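3-phosphoshikimate 1-carboxyvinyltransferase (Streptomyces sviceus, PDB 7M0O) probably transfers the enolpyruvyl group of phosphoenolpyruvate to the 5-hydroxyl of shikimate-3-phosphate, releasing phosphate, in the pathway to chorismate. Local coordinates at residues F84-A89 with Y96-S101; Y228-A233 with V241-L246; G388-R391 with G396-E399. All coordinates share one frame; numbering follows the deposited sequence.

Interaction 1. Residues F84-A89 with Y96-S101; sequences FLPTLA and YRFDAS
Helix 84-89 runs almost exactly antiparallel to strand 96-99, at 172° between their directions and 10.0 Å between the axes, and Pro86 lies nearest Phe98 across the gap. The Phe98 ring projects into that gap. Pro86 CG stands over the middle of one face, 3.9 Å from the ring centroid and 6° off its normal, a textbook CH-pi contact. Ala89 CB approaches the same ring in its plane, at the edge, 3.8 Å from Phe98 CZ. Beyond the rim, on the face that Pro86 covers, Leu85 CB meets Phe98 CE2 at 3.8 Å. The torsion of Phe98, with CG anti to its carbonyl carbon (chi1 -69°), carries the ring toward the helix. Ala89 CB also meets Tyr96 CD2, at 3.8 Å, while the phenol oxygen of Tyr96 is hydrogen-bonded to Val68 O. Helix 79-90 connects a beta-alpha-beta crossover from strand 70-74 to strand 95-99, and Val73 of the first strand touches both Leu85 and Phe98. The helix is kinked at Pro86, whose N cannot donate to the preceding turn; its pyrrolidine ring lies on the Phe98 face. Adhesion here thus rests on shape and on C-H groups facing an aromatic ring.

Interaction 2. Residues Y228-A233 with V241-L246; sequences YFFAAA and VTVPGL
Phe229 O accepts the helical hydrogen bond from Ala233 N at 3.2 Å, and Val241 CG2 lies 3.7 Å from the same oxygen. Helix 228-233 and strand 241-244 run roughly antiparallel, at 154°, with axes 8.4 Å apart. Val241 straddles this part of the helix with both branches. CG2, anti to the valine's own carbonyl carbon, meets Ala233 CB at 3.7 Å; CG1, anti to the backbone N (chi1 168°), lies near Phe229 CB and the ring of Phe230. Further along, the end of the Phe230 ring crosses Val243 at about a right angle, and Val243 CG2 reaches both CE1 and CZ, its distance to Phe230 CE1 being 3.5 Å. The CB of Phe230 does not point at the strand; its first torsion swings the ring toward it. Beyond Val243 the chain makes a type II turn in which Gly245 adopts a positive phi of 100°, and this brings Leu246 CD1 to the same side of the ring as Val243, 4.4 Å from Phe230 CE2. Helix 397-406 adds Leu404 against Phe229 and Val241, while Val277 of the neighbouring strand 274-278 touches Phe230 and Ala233. The backbone hydrogen bonds run within the helix and within the sheet, as between Val241 and Val277; what joins the two layers is close methyl and aromatic packing.

Interaction 3. Residues G388-R391 with G396-E399; sequences GCVR and GFHE
Val390 sets its two methyl groups against the adjacent rings of Phe397 and His398. CG2 rests against the imidazole of His398, 3.7 Å from NE2 and equally near CD2, its neighbour in the ring. CG1 turns instead to the phenyl ring, reaching Phe397 CD2 at 4.0 Å. The torsion behind this split places CG1 anti to the valine's carbonyl carbon and CG2 between the backbone N and that carbon (chi1 -60°), with CB itself 4.1 Å from Phe397 CB. Valine and phenylalanine side chains cross at about a right angle, whereas the histidine meets the valine more slantwise. The two rings also meet each other: Phe397 CD2 stands 3.9 Å above one face of the His398 imidazole, displaced toward its rim. Phe397, with CG anti to the backbone N (chi1 167°), already points its CB at Val390, while His398 reaches it only with the end of its ring. The polar end of the imidazole is held as well: His398 NE2 is hydrogen-bonded to Pro387 O, which would help set the ring's rotation and is consistent with a proton on NE2. Residues 389-391 form a short 3-10 segment, with Arg391 N bonded to Gly388 O at 3.0 Å, and Gly396 is the N-cap residue of helix 397-406. The intervening loop carries Lys392, predicted to bind phosphoenolpyruvate, its side chain about 7 Å from that of Val390. Phe401, one turn further along helix 397-406, meets the Phe397 ring with the planes about 20° apart. Around this corner, helix 366-375 supplies Val369 to Cys389 and Val390, and Met370 to Val390 and Phe397. The loop after strand 383-384 thus lies between helices 366-375 and 397-406, Val390 touching both.

In the fold
Interactions 1 and 2 both lay a helix on a roughly antiparallel strand that follows it in the chain, yet they lie on opposite sides of the chain's centre, their own centres 37 Å apart. In interaction 1 every touching residue is buried; interaction 2 is also mostly buried but includes the partly exposed Val241. Interaction 3 is smaller, joins a 3-10 segment to a helix start, and has the partly exposed His398, a polar ring, at its margin. Interactions 2 and 3 meet directly, Phe229 CE2 lying 4.2 Å from Phe397 CE1. Helix 397-406 links them: its first turn belongs to interaction 3, and its later residues back interaction 2.

Interaction 1. Residues F84-A89 with Y96-S101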
ATOM      1  N   PHE A  84      11.548  -9.678  -3.020  1.00 15.20           N
ATOM      2  CA  PHE A  84      10.778 -10.505  -3.949  1.00 14.46           C
ATOM      3  C   PHE A  84      11.651 -11.141  -5.027  1.00 13.71           C
ATOM      4  O   PHE A  84      11.393 -12.277  -5.432  1.00 12.43           O
ATOM      5  CB  PHE A  84       9.676  -9.681  -4.617  1.00 15.11           C
ATOM      6  CG  PHE A  84       8.485  -9.421  -3.744  1.00 17.29           C
ATOM      7  CD1 PHE A  84       8.470  -9.815  -2.410  1.00 17.48           C
ATOM      8  CD2 PHE A  84       7.365  -8.789  -4.265  1.00 14.77           C
ATOM      9  CE1 PHE A  84       7.366  -9.572  -1.615  1.00 14.79           C
ATOM     10  CE2 PHE A  84       6.250  -8.535  -3.472  1.00 13.55           C
ATOM     11  CZ  PHE A  84       6.249  -8.930  -2.146  1.00 17.59           C
ATOM     12  N   LEU A  85      12.649 -10.430  -5.553  1.00 11.97           N
ATOM     13  CA  LEU A  85      13.482 -11.046  -6.587  1.00 11.49           C
ATOM     14  C   LEU A  85      14.255 -12.262  -6.078  1.00 14.50           C
ATOM     15  O   LEU A  85      14.292 -13.274  -6.792  1.00 13.03           O
ATOM     16  CB  LEU A  85      14.420 -10.003  -7.210  1.00 14.59           C
ATOM     17  CG  LEU A  85      13.781  -9.084  -8.249  1.00 14.58           C
ATOM     18  CD1 LEU A  85      14.851  -8.367  -9.051  1.00 15.27           C
ATOM     19  CD2 LEU A  85      12.848  -9.847  -9.191  1.00 22.47           C
ATOM     20  N   PRO A  86      14.898 -12.242  -4.906  1.00 11.63           N
ATOM     21  CA  PRO A  86      15.524 -13.487  -4.417  1.00 11.57           C
ATOM     22  C   PRO A  86      14.536 -14.611  -4.223  1.00 13.07           C
ATOM     23  O   PRO A  86      14.887 -15.783  -4.418  1.00 12.86           O
ATOM     24  CB  PRO A  86      16.155 -13.063  -3.090  1.00 12.78           C
ATOM     25  CG  PRO A  86      16.421 -11.576  -3.271  1.00 13.34           C
ATOM     26  CD  PRO A  86      15.233 -11.088  -4.046  1.00 12.39           C
ATOM     27  N   THR A  87      13.307 -14.279  -3.833  1.00 10.52           N
ATOM     28  CA  THR A  87      12.274 -15.300  -3.660  1.00 11.17           C
ATOM     29  C   THR A  87      11.912 -15.954  -4.990  1.00 10.41           C
ATOM     30  O   THR A  87      11.850 -17.186  -5.098  1.00 11.53           O
ATOM     31  CB  THR A  87      11.033 -14.678  -3.022  1.00 10.04           C
ATOM     32  OG1 THR A  87      11.356 -14.123  -1.747  1.00 14.66           O
ATOM     33  CG2 THR A  87       9.910 -15.730  -2.870  1.00 12.89           C
ATOM     34  N   LEU A  88      11.613 -15.140  -6.006  1.00 12.25           N
ATOM     35  CA  LEU A  88      11.371 -15.662  -7.350  1.00 13.32           C
ATOM     36  C   LEU A  88      12.525 -16.520  -7.844  1.00 14.73           C
ATOM     37  O   LEU A  88      12.324 -17.596  -8.420  1.00 16.83           O
ATOM     38  CB  LEU A  88      11.165 -14.505  -8.324  1.00 15.97           C
ATOM     39  CG  LEU A  88       9.770 -13.916  -8.403  1.00 17.39           C
ATOM     40  CD1 LEU A  88       9.860 -12.557  -9.114  1.00 18.84           C
ATOM     41  CD2 LEU A  88       8.844 -14.876  -9.159  1.00 11.59           C
ATOM     42  N   ALA A  89      13.749 -16.030  -7.672  1.00 13.33           N
ATOM     43  CA  ALA A  89      14.901 -16.783  -8.150  1.00 11.79           C
ATOM     44  C   ALA A  89      15.042 -18.101  -7.404  1.00 15.50           C
ATOM     45  O   ALA A  89      15.395 -19.123  -8.007  1.00 13.56           O
ATOM     46  CB  ALA A  89      16.169 -15.943  -8.011  1.00 14.80           C
ATOM     47  N   TYR A  96      22.454 -17.099  -8.688  1.00 13.64           N
ATOM     48  CA  TYR A  96      22.034 -15.695  -8.721  1.00 14.03           C
ATOM     49  C   TYR A  96      22.662 -14.925  -7.567  1.00 16.45           C
ATOM     50  O   TYR A  96      22.409 -15.229  -6.395  1.00 15.65           O
ATOM     51  CB  TYR A  96      20.503 -15.601  -8.686  1.00 14.01           C
ATOM     52  CG  TYR A  96      19.884 -16.475  -9.756  1.00 12.57           C
ATOM     53  CD1 TYR A  96      20.022 -16.146 -11.097  1.00 14.65           C
ATOM     54  CD2 TYR A  96      19.218 -17.665  -9.435  1.00 13.48           C
ATOM     55  CE1 TYR A  96      19.484 -16.939 -12.095  1.00 15.27           C
ATOM     56  CE2 TYR A  96      18.670 -18.452 -10.426  1.00 15.29           C
ATOM     57  CZ  TYR A  96      18.816 -18.090 -11.755  1.00 14.38           C
ATOM     58  OH  TYR A  96      18.283 -18.873 -12.755  1.00 14.28           O
ATOM     59  N   ARG A  97      23.460 -13.913  -7.909  1.00 13.33           N
ATOM     60  CA  ARG A  97      24.185 -13.099  -6.934  1.00 12.53           C
ATOM     61  C   ARG A  97      23.475 -11.754  -6.797  1.00 17.20           C
ATOM     62  O   ARG A  97      23.465 -10.952  -7.737  1.00 18.02           O
ATOM     63  CB  ARG A  97      25.641 -12.919  -7.361  1.00 15.69           C
ATOM     64  CG  ARG A  97      26.432 -14.216  -7.384  1.00 16.83           C
ATOM     65  CD  ARG A  97      27.806 -14.038  -8.017  1.00 21.68           C
ATOM     66  NE  ARG A  97      27.694 -13.733  -9.438  1.00 28.41           N
ATOM     67  CZ  ARG A  97      27.603 -14.650 -10.395  1.00 22.83           C
ATOM     68  NH1 ARG A  97      27.617 -15.943 -10.083  1.00 25.74           N
ATOM     69  NH2 ARG A  97      27.495 -14.274 -11.665  1.00 24.51           N
ATOM     70  N   PHE A  98      22.882 -11.509  -5.628  1.00 14.43           N
ATOM     71  CA  PHE A  98      22.130 -10.287  -5.370  1.00 16.38           C
ATOM     72  C   PHE A  98      22.959  -9.294  -4.565  1.00 15.49           C
ATOM     73  O   PHE A  98      23.779  -9.670  -3.722  1.00 13.58           O
ATOM     74  CB  PHE A  98      20.836 -10.607  -4.613  1.00 10.80           C
ATOM     75  CG  PHE A  98      19.825 -11.356  -5.438  1.00 14.56           C
ATOM     76  CD1 PHE A  98      19.778 -12.741  -5.432  1.00 14.91           C
ATOM     77  CD2 PHE A  98      18.900 -10.664  -6.209  1.00 15.50           C
ATOM     78  CE1 PHE A  98      18.840 -13.429  -6.201  1.00 15.90           C
ATOM     79  CE2 PHE A  98      17.957 -11.351  -6.973  1.00 16.31           C
ATOM     80  CZ  PHE A  98      17.935 -12.738  -6.966  1.00 17.14           C
ATOM     81  N   ASP A  99      22.744  -8.013  -4.845  1.00 15.02           N
ATOM     82  CA  ASP A  99      23.330  -6.948  -4.049  1.00 14.14           C
ATOM     83  C   ASP A  99      22.354  -5.777  -4.050  1.00 17.24           C
ATOM     84  O   ASP A  99      21.400  -5.736  -4.829  1.00 15.11           O
ATOM     85  CB  ASP A  99      24.719  -6.534  -4.579  1.00 13.48           C
ATOM     86  CG  ASP A  99      25.557  -5.856  -3.526  1.00 19.95           C
ATOM     87  OD1 ASP A  99      25.100  -5.789  -2.359  1.00 15.16           O
ATOM     88  OD2 ASP A  99      26.664  -5.376  -3.870  1.00 16.37           O
ATOM     89  N   ALA A 100      22.588  -4.823  -3.159  1.00 16.63           N
ATOM     90  CA  ALA A 100      21.738  -3.642  -3.096  1.00 14.91           C
ATOM     91  C   ALA A 100      22.628  -2.416  -2.919  1.00 15.02           C
ATOM     92  O   ALA A 100      23.845  -2.521  -2.826  1.00 14.12           O
ATOM     93  CB  ALA A 100      20.706  -3.788  -1.973  1.00 16.52           C
ATOM     94  N   SER A 101      22.011  -1.246  -2.900  1.00 14.99           N
ATOM     95  CA  SER A 101      22.762  -0.030  -2.662  1.00 13.46           C
ATOM     96  C   SER A 101      23.359  -0.065  -1.254  1.00 15.11           C
ATOM     97  O   SER A 101      22.874  -0.795  -0.380  1.00 16.24           O
ATOM     98  CB  SER A 101      21.843   1.177  -2.827  1.00 18.04           C
ATOM     99  OG  SER A 101      20.941   1.253  -1.745  1.00 17.34           O
TER

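Interaction 2. Residues Y228-A233 with V241-L246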
ATOM      1  N   TYR A 228      -8.161  12.238   0.416  1.00  9.55           N
ATOM      2  CA  TYR A 228      -8.066  13.692   0.473  1.00  8.66           C
ATOM      3  C   TYR A 228      -8.798  14.336  -0.688  1.00  8.55           C
ATOM      4  O   TYR A 228      -9.400  15.401  -0.523  1.00 10.33           O
ATOM      5  CB  TYR A 228      -6.591  14.136   0.484  1.00  9.97           C
ATOM      6  CG  TYR A 228      -5.819  13.355   1.504  1.00  9.77           C
ATOM      7  CD1 TYR A 228      -6.002  13.597   2.863  1.00 10.37           C
ATOM      8  CD2 TYR A 228      -4.960  12.333   1.116  1.00 12.01           C
ATOM      9  CE1 TYR A 228      -5.328  12.853   3.809  1.00 10.55           C
ATOM     10  CE2 TYR A 228      -4.279  11.580   2.065  1.00 10.88           C
ATOM     11  CZ  TYR A 228      -4.479  11.843   3.397  1.00 13.99           C
ATOM     12  OH  TYR A 228      -3.819  11.083   4.328  1.00  8.88           O
ATOM     13  N   PHE A 229      -8.799  13.683  -1.851  1.00  9.44           N
ATOM     14  CA  PHE A 229      -9.453  14.264  -3.013  1.00  9.84           C
ATOM     15  C   PHE A 229     -10.965  14.052  -2.930  1.00  9.77           C
ATOM     16  O   PHE A 229     -11.738  14.970  -3.222  1.00  9.42           O
ATOM     17  CB  PHE A 229      -8.815  13.685  -4.290  1.00 11.33           C
ATOM     18  CG  PHE A 229      -7.351  14.061  -4.447  1.00 10.43           C
ATOM     19  CD1 PHE A 229      -6.968  15.104  -5.275  1.00 13.29           C
ATOM     20  CD2 PHE A 229      -6.372  13.425  -3.700  1.00 11.40           C
ATOM     21  CE1 PHE A 229      -5.626  15.480  -5.384  1.00 15.15           C
ATOM     22  CE2 PHE A 229      -5.046  13.807  -3.781  1.00 10.52           C
ATOM     23  CZ  PHE A 229      -4.669  14.841  -4.636  1.00 11.70           C
ATOM     24  N   PHE A 230     -11.389  12.887  -2.426  1.00  8.91           N
ATOM     25  CA  PHE A 230     -12.801  12.651  -2.137  1.00 10.02           C
ATOM     26  C   PHE A 230     -13.332  13.654  -1.104  1.00  8.76           C
ATOM     27  O   PHE A 230     -14.443  14.174  -1.250  1.00 10.39           O
ATOM     28  CB  PHE A 230     -13.004  11.220  -1.627  1.00  8.46           C
ATOM     29  CG  PHE A 230     -12.882  10.128  -2.678  1.00 10.57           C
ATOM     30  CD1 PHE A 230     -13.358  10.289  -3.972  1.00 12.52           C
ATOM     31  CD2 PHE A 230     -12.332   8.913  -2.333  1.00 12.37           C
ATOM     32  CE1 PHE A 230     -13.255   9.240  -4.905  1.00 12.83           C
ATOM     33  CE2 PHE A 230     -12.235   7.862  -3.250  1.00 13.96           C
ATOM     34  CZ  PHE A 230     -12.698   8.031  -4.530  1.00 14.02           C
ATOM     35  N   ALA A 231     -12.565  13.910  -0.032  1.00  8.58           N
ATOM     36  CA  ALA A 231     -12.988  14.859   1.003  1.00  8.80           C
ATOM     37  C   ALA A 231     -13.131  16.278   0.461  1.00 11.30           C
ATOM     38  O   ALA A 231     -14.076  16.999   0.823  1.00 11.02           O
ATOM     39  CB  ALA A 231     -11.992  14.852   2.162  1.00 11.70           C
ATOM     40  N   ALA A 232     -12.187  16.710  -0.374  1.00 11.65           N
ATOM     41  CA  ALA A 232     -12.280  18.032  -0.996  1.00  9.53           C
ATOM     42  C   ALA A 232     -13.589  18.185  -1.769  1.00  7.77           C
ATOM     43  O   ALA A 232     -14.246  19.238  -1.709  1.00 11.24           O
ATOM     44  CB  ALA A 232     -11.080  18.252  -1.922  1.00  8.44           C
ATOM     45  N   ALA A 233     -14.009  17.128  -2.476  1.00 10.69           N
ATOM     46  CA  ALA A 233     -15.262  17.208  -3.222  1.00 10.46           C
ATOM     47  C   ALA A 233     -16.462  17.276  -2.285  1.00 12.85           C
ATOM     48  O   ALA A 233     -17.396  18.043  -2.524  1.00 10.37           O
ATOM     49  CB  ALA A 233     -15.385  16.015  -4.170  1.00 12.65           C
ATOM     50  N   VAL A 241     -15.399  14.700  -7.908  1.00 11.91           N
ATOM     51  CA  VAL A 241     -14.133  14.001  -8.066  1.00 12.46           C
ATOM     52  C   VAL A 241     -14.438  12.543  -8.362  1.00 10.53           C
ATOM     53  O   VAL A 241     -15.166  11.885  -7.609  1.00 11.41           O
ATOM     54  CB  VAL A 241     -13.239  14.128  -6.817  1.00 13.39           C
ATOM     55  CG1 VAL A 241     -12.059  13.149  -6.900  1.00 15.35           C
ATOM     56  CG2 VAL A 241     -12.728  15.561  -6.697  1.00 12.08           C
ATOM     57  N   THR A 242     -13.893  12.037  -9.464  1.00 12.62           N
ATOM     58  CA  THR A 242     -13.967  10.613  -9.756  1.00  9.05           C
ATOM     59  C   THR A 242     -12.565  10.021  -9.740  1.00 13.18           C
ATOM     60  O   THR A 242     -11.641  10.602 -10.318  1.00 13.89           O
ATOM     61  CB  THR A 242     -14.636  10.362 -11.115  1.00 13.40           C
ATOM     62  OG1 THR A 242     -15.965  10.907 -11.085  1.00 11.30           O
ATOM     63  CG2 THR A 242     -14.712   8.864 -11.404  1.00 11.47           C
ATOM     64  N   VAL A 243     -12.413   8.863  -9.092  1.00 12.12           N
ATOM     65  CA  VAL A 243     -11.160   8.109  -9.139  1.00 11.61           C
ATOM     66  C   VAL A 243     -11.371   6.798  -9.884  1.00 10.92           C
ATOM     67  O   VAL A 243     -11.898   5.831  -9.303  1.00 13.02           O
ATOM     68  CB  VAL A 243     -10.606   7.837  -7.728  1.00 10.13           C
ATOM     69  CG1 VAL A 243      -9.297   7.041  -7.813  1.00 11.60           C
ATOM     70  CG2 VAL A 243     -10.372   9.154  -6.964  1.00 14.29           C
ATOM     71  N   PRO A 244     -10.991   6.705 -11.160  1.00 13.56           N
ATOM     72  CA  PRO A 244     -11.141   5.426 -11.864  1.00 14.89           C
ATOM     73  C   PRO A 244     -10.221   4.381 -11.253  1.00 10.39           C
ATOM     74  O   PRO A 244      -9.080   4.676 -10.886  1.00 15.33           O
ATOM     75  CB  PRO A 244     -10.741   5.756 -13.310  1.00 13.98           C
ATOM     76  CG  PRO A 244     -10.718   7.261 -13.415  1.00 17.29           C
ATOM     77  CD  PRO A 244     -10.397   7.749 -12.015  1.00 15.41           C
ATOM     78  N   GLY A 245     -10.716   3.152 -11.169  1.00 12.71           N
ATOM     79  CA  GLY A 245      -9.938   2.043 -10.650  1.00 16.96           C
ATOM     80  C   GLY A 245     -10.239   1.693  -9.213  1.00 18.06           C
ATOM     81  O   GLY A 245      -9.749   0.663  -8.723  1.00 15.68           O
ATOM     82  N   LEU A 246     -11.010   2.528  -8.517  1.00 14.60           N
ATOM     83  CA  LEU A 246     -11.524   2.222  -7.192  1.00 11.17           C
ATOM     84  C   LEU A 246     -13.018   2.007  -7.350  1.00 13.98           C
ATOM     85  O   LEU A 246     -13.758   2.959  -7.623  1.00 12.08           O
ATOM     86  CB  LEU A 246     -11.228   3.353  -6.204  1.00 14.84           C
ATOM     87  CG  LEU A 246      -9.777   3.535  -5.768  1.00 16.35           C
ATOM     88  CD1 LEU A 246      -9.669   4.667  -4.735  1.00 13.72           C
ATOM     89  CD2 LEU A 246      -9.202   2.238  -5.209  1.00 14.87           C
TER

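Interaction 3. Residues G388-R391 with G396-E399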
ATOM      1  N   GLY A 388       7.415  18.799   2.844  1.00 16.01           N
ATOM      2  CA  GLY A 388       8.002  17.719   2.097  1.00 14.65           C
ATOM      3  C   GLY A 388       7.692  16.333   2.624  1.00 16.18           C
ATOM      4  O   GLY A 388       7.987  15.350   1.937  1.00 16.02           O
ATOM      5  N   CYS A 389       7.108  16.220   3.817  1.00 18.35           N
ATOM      6  CA  CYS A 389       6.917  14.872   4.343  1.00 18.52           C
ATOM      7  C   CYS A 389       5.852  14.084   3.580  1.00 17.41           C
ATOM      8  O   CYS A 389       5.809  12.855   3.711  1.00 13.79           O
ATOM      9  CB  CYS A 389       6.599  14.928   5.838  1.00 16.05           C
ATOM     10  SG  CYS A 389       4.989  15.594   6.295  1.00 16.86           S
ATOM     11  N   VAL A 390       5.036  14.747   2.751  1.00 16.98           N
ATOM     12  CA  VAL A 390       4.104  14.047   1.868  1.00 13.90           C
ATOM     13  C   VAL A 390       4.823  13.065   0.956  1.00 18.46           C
ATOM     14  O   VAL A 390       4.204  12.123   0.453  1.00 14.54           O
ATOM     15  CB  VAL A 390       3.275  15.029   1.008  1.00 16.37           C
ATOM     16  CG1 VAL A 390       2.462  15.973   1.862  1.00 15.54           C
ATOM     17  CG2 VAL A 390       4.176  15.803   0.021  1.00 15.31           C
ATOM     18  N   ARG A 391       6.132  13.251   0.746  1.00 19.72           N
ATOM     19  CA  ARG A 391       6.875  12.362  -0.135  1.00 18.68           C
ATOM     20  C   ARG A 391       6.943  10.942   0.406  1.00 17.95           C
ATOM     21  O   ARG A 391       7.270  10.022  -0.351  1.00 18.34           O
ATOM     22  CB  ARG A 391       8.277  12.928  -0.366  1.00 18.25           C
ATOM     23  CG  ARG A 391       8.236  14.272  -1.084  1.00 24.94           C
ATOM     24  CD  ARG A 391       9.597  14.691  -1.600  1.00 27.84           C
ATOM     25  NE  ARG A 391      10.541  14.954  -0.529  1.00 29.26           N
ATOM     26  CZ  ARG A 391      11.768  14.452  -0.490  1.00 33.20           C
ATOM     27  NH1 ARG A 391      12.187  13.655  -1.465  1.00 33.43           N
ATOM     28  NH2 ARG A 391      12.574  14.743   0.519  1.00 35.96           N
ATOM     29  N   GLY A 396       4.246  13.720  -5.601  1.00 19.55           N
ATOM     30  CA  GLY A 396       3.594  14.788  -6.330  1.00 18.38           C
ATOM     31  C   GLY A 396       2.320  15.318  -5.698  1.00 14.44           C
ATOM     32  O   GLY A 396       1.521  15.948  -6.392  1.00 14.51           O
ATOM     33  N   PHE A 397       2.124  15.123  -4.387  1.00 14.92           N
ATOM     34  CA  PHE A 397       0.840  15.492  -3.783  1.00 12.41           C
ATOM     35  C   PHE A 397       0.529  16.976  -3.954  1.00 14.51           C
ATOM     36  O   PHE A 397      -0.614  17.355  -4.238  1.00 15.54           O
ATOM     37  CB  PHE A 397       0.799  15.151  -2.290  1.00 12.10           C
ATOM     38  CG  PHE A 397      -0.367  15.795  -1.580  1.00 12.84           C
ATOM     39  CD1 PHE A 397      -1.631  15.224  -1.634  1.00 14.23           C
ATOM     40  CD2 PHE A 397      -0.221  17.019  -0.920  1.00 12.27           C
ATOM     41  CE1 PHE A 397      -2.726  15.828  -0.975  1.00 11.75           C
ATOM     42  CE2 PHE A 397      -1.297  17.635  -0.297  1.00 13.16           C
ATOM     43  CZ  PHE A 397      -2.552  17.036  -0.322  1.00 12.77           C
ATOM     44  N   HIS A 398       1.513  17.840  -3.709  1.00 13.81           N
ATOM     45  CA  HIS A 398       1.209  19.267  -3.737  1.00 18.04           C
ATOM     46  C   HIS A 398       0.839  19.733  -5.134  1.00 13.14           C
ATOM     47  O   HIS A 398       0.028  20.651  -5.276  1.00 18.46           O
ATOM     48  CB  HIS A 398       2.392  20.070  -3.214  1.00 14.01           C
ATOM     49  CG  HIS A 398       2.641  19.877  -1.756  1.00 14.37           C
ATOM     50  ND1 HIS A 398       1.781  20.341  -0.783  1.00 17.49           N
ATOM     51  CD2 HIS A 398       3.652  19.260  -1.103  1.00 13.16           C
ATOM     52  CE1 HIS A 398       2.260  20.029   0.409  1.00 20.89           C
ATOM     53  NE2 HIS A 398       3.397  19.378   0.242  1.00 15.88           N
ATOM     54  N   GLU A 399       1.406  19.102  -6.167  1.00 17.05           N
ATOM     55  CA  GLU A 399       1.043  19.437  -7.540  1.00 19.39           C
ATOM     56  C   GLU A 399      -0.376  18.981  -7.851  1.00 19.22           C
ATOM     57  O   GLU A 399      -1.192  19.757  -8.368  1.00 18.05           O
ATOM     58  CB  GLU A 399       2.037  18.803  -8.513  1.00 24.38           C
ATOM     59  CG  GLU A 399       3.458  19.259  -8.297  1.00 26.95           C
ATOM     60  CD  GLU A 399       4.494  18.214  -8.701  1.00 31.21           C
ATOM     61  OE1 GLU A 399       4.141  17.227  -9.385  1.00 33.33           O
ATOM     62  OE2 GLU A 399       5.669  18.397  -8.334  1.00 29.12           O
TER